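PDB 3QVL: putative hydantoin racemase from Klebsiella pneumoniae subsp. pneumoniae, which probably racemises allantoin and other 5-monosubstituted hydantoins, interconverting their D and L forms, as an enzyme of the HyuE racemase family. Local coordinates for residues F112-T117 and H127-Y132. Residues are numbered along the deposited sequence; the frame is centred on the assembly and turned at random.
Sequences FSIVTT and HLLHQY. With 5HY ([(4R)-2,5-dioxoimidazolidin-4-yl]acetic acid), chain C.
Ile114 of strand 112-116 and Leu129 of helix 122-132 mark the closest backbone approach, their CA atoms 10.4 Å apart, a spacing bridged entirely by side chains. The strand and the helix are the first two elements of a beta-alpha-beta unit that strand 138-143 completes, and the helix packs on one face of the parallel sheet. Within the helix, Gln131 N and Tyr132 N donate hydrogen bonds to His127 O and Leu128 O respectively, the regular i to i-4 pattern.

A single leucine carries the helix side of this small, buried, wholly apolar contact. Leu129 holds CG anti to its carbonyl carbon (chi1 -77°), and from there both methyls face the strand. CD2 sits between the rim of the Phe112 ring, where it lies near the ring plane and 3.7 Å from Phe112 CZ, and Ile114 CD1. That Ile114 CD1 is about equally far, 4.1 Å, from Leu129 CD1 and CD2. The Phe112 and Leu129 side chains run alongside one another pointing opposite ways, while the ends of Ile114 and Leu129 meet head on. The extended end of Ile114 (chi2 168°) carries CD1 out to this meeting, and its CG1 lies in the plane of the Phe112 ring at another part of the edge. Leu129 also touches Met102 of helix 97-108 and Cys138 and Leu141 of strand 138-143, the neighbouring strand of the sheet.

Beyond the packed part of the strand, its C-terminal end enters the ligand pocket, as expected for a parallel alpha/beta fold. Thr116 OG1 is hydrogen-bonded to Gly181 O and lies near the carboxylate of the bound hydantoin acetic acid. At the start of the following loop, the hydroxyl of Thr117 donates a hydrogen bond from OG1 to ligand OD1 at 2.7 Å.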
loop_
_atom_site.group_PDB
_atom_site.type_symbol
_atom_site.label_atom_id
_atom_site.label_comp_id
_atom_site.label_asym_id
_atom_site.label_seq_id
_atom_site.Cartn_x
_atom_site.Cartn_y
_atom_site.Cartn_z
ATOM N N PHE A 112 -6.815 15.040 7.823
ATOM C CA PHE A 112 -6.211 16.092 8.639
ATOM C C PHE A 112 -4.909 16.612 8.038
ATOM O O PHE A 112 -4.274 15.939 7.223
ATOM C CB PHE A 112 -5.976 15.600 10.076
ATOM C CG PHE A 112 -5.025 14.432 10.181
ATOM C CD1 PHE A 112 -3.650 14.640 10.289
ATOM C CD2 PHE A 112 -5.504 13.126 10.182
ATOM C CE1 PHE A 112 -2.770 13.564 10.389
ATOM C CE2 PHE A 112 -4.632 12.043 10.283
ATOM C CZ PHE A 112 -3.263 12.263 10.387
ATOM N N SER A 113 -4.522 17.816 8.452
ATOM C CA SER A 113 -3.222 18.376 8.103
ATOM C C SER A 113 -2.365 18.517 9.354
ATOM O O SER A 113 -2.870 18.859 10.425
ATOM C CB SER A 113 -3.385 19.735 7.422
ATOM O OG SER A 113 -4.052 19.602 6.180
ATOM N N ILE A 114 -1.071 18.241 9.214
ATOM C CA ILE A 114 -0.124 18.383 10.320
ATOM C C ILE A 114 0.636 19.702 10.199
ATOM O O ILE A 114 1.107 20.061 9.118
ATOM C CB ILE A 114 0.868 17.186 10.393
ATOM C CG1 ILE A 114 0.117 15.885 10.708
ATOM C CG2 ILE A 114 1.964 17.438 11.439
ATOM C CD1 ILE A 114 0.939 14.618 10.517
ATOM N N VAL A 115 0.729 20.426 11.313
ATOM C CA VAL A 115 1.537 21.639 11.389
ATOM C C VAL A 115 2.586 21.465 12.487
ATOM O O VAL A 115 2.263 21.494 13.678
ATOM C CB VAL A 115 0.677 22.907 11.645
ATOM C CG1 VAL A 115 1.560 24.152 11.742
ATOM C CG2 VAL A 115 -0.369 23.085 10.548
ATOM N N THR A 116 3.834 21.262 12.073
ATOM C CA THR A 116 4.952 21.095 13.003
ATOM C C THR A 116 5.898 22.304 12.938
ATOM O O THR A 116 5.587 23.298 12.277
ATOM C CB THR A 116 5.691 19.741 12.780
ATOM O OG1 THR A 116 6.579 19.487 13.876
ATOM C CG2 THR A 116 6.472 19.731 11.464
ATOM N N THR A 117 7.039 22.224 13.622
ATOM C CA THR A 117 7.923 23.385 13.771
ATOM C C THR A 117 9.071 23.428 12.748
ATOM O O THR A 117 9.135 24.350 11.933
ATOM C CB THR A 117 8.460 23.515 15.221
ATOM O OG1 THR A 117 7.483 23.021 16.146
ATOM C CG2 THR A 117 8.761 24.970 15.552
ATOM N N HIS A 127 7.100 9.099 8.633
ATOM C CA HIS A 127 7.376 7.726 9.050
ATOM C C HIS A 127 6.325 7.215 10.035
ATOM O O HIS A 127 5.884 6.068 9.935
ATOM C CB HIS A 127 8.774 7.620 9.664
ATOM N N LEU A 128 5.926 8.073 10.974
ATOM C CA LEU A 128 4.904 7.725 11.964
ATOM C C LEU A 128 3.527 7.527 11.335
ATOM O O LEU A 128 2.775 6.646 11.754
ATOM C CB LEU A 128 4.830 8.773 13.078
ATOM C CG LEU A 128 5.968 8.844 14.100
ATOM C CD1 LEU A 128 5.614 9.855 15.173
ATOM C CD2 LEU A 128 6.268 7.487 14.732
ATOM N N LEU A 129 3.205 8.348 10.336
ATOM C CA LEU A 129 1.965 8.196 9.574
ATOM C C LEU A 129 1.873 6.808 8.947
ATOM O O LEU A 129 0.832 6.154 9.019
ATOM C CB LEU A 129 1.852 9.271 8.490
ATOM C CG LEU A 129 1.455 10.689 8.907
ATOM C CD1 LEU A 129 1.708 11.653 7.764
ATOM C CD2 LEU A 129 -0.001 10.755 9.356
ATOM N N HIS A 130 2.976 6.365 8.344
ATOM C CA HIS A 130 3.058 5.036 7.742
ATOM C C HIS A 130 3.018 3.927 8.792
ATOM O O HIS A 130 2.312 2.931 8.621
ATOM C CB HIS A 130 4.316 4.908 6.879
ATOM C CG HIS A 130 4.225 5.626 5.570
ATOM N ND1 HIS A 130 3.385 5.218 4.555
ATOM C CD2 HIS A 130 4.873 6.720 5.103
ATOM C CE1 HIS A 130 3.516 6.032 3.523
ATOM N NE2 HIS A 130 4.413 6.952 3.830
ATOM N N GLN A 131 3.773 4.112 9.874
ATOM C CA GLN A 131 3.839 3.137 10.963
ATOM C C GLN A 131 2.486 2.935 11.645
ATOM O O GLN A 131 2.091 1.801 11.919
ATOM C CB GLN A 131 4.895 3.548 11.994
ATOM N N TYR A 132 1.780 4.033 11.905
ATOM C CA TYR A 132 0.479 3.978 12.575
ATOM C C TYR A 132 -0.668 3.666 11.611
ATOM O O TYR A 132 -1.759 3.283 12.040
ATOM C CB TYR A 132 0.191 5.279 13.335
ATOM C CG TYR A 132 1.190 5.626 14.424
ATOM C CD1 TYR A 132 1.881 4.630 15.120
ATOM C CD2 TYR A 132 1.422 6.955 14.777
ATOM C CE1 TYR A 132 2.793 4.952 16.123
ATOM C CE2 TYR A 132 2.329 7.287 15.781
ATOM C CZ TYR A 132 3.009 6.281 16.447
ATOM O OH TYR A 132 3.904 6.605 17.440
HETATM C C 5HY C . 8.223 17.843 20.085
HETATM N N 5HY C . 10.378 17.940 19.284
HETATM O O 5HY C . 7.010 17.680 20.205
HETATM C CA 5HY C . 9.041 17.527 18.840
HETATM C CB 5HY C . 8.567 18.312 17.596
HETATM C CG 5HY C . 8.357 19.823 17.784
HETATM O OAB 5HY C . 11.247 18.726 21.216
HETATM N NAF 5HY C . 9.033 18.299 21.038
HETATM C CAI 5HY C . 10.282 18.339 20.557
HETATM O OD1 5HY C . 8.188 20.488 16.741
HETATM O OD2 5HY C . 8.350 20.289 18.944
#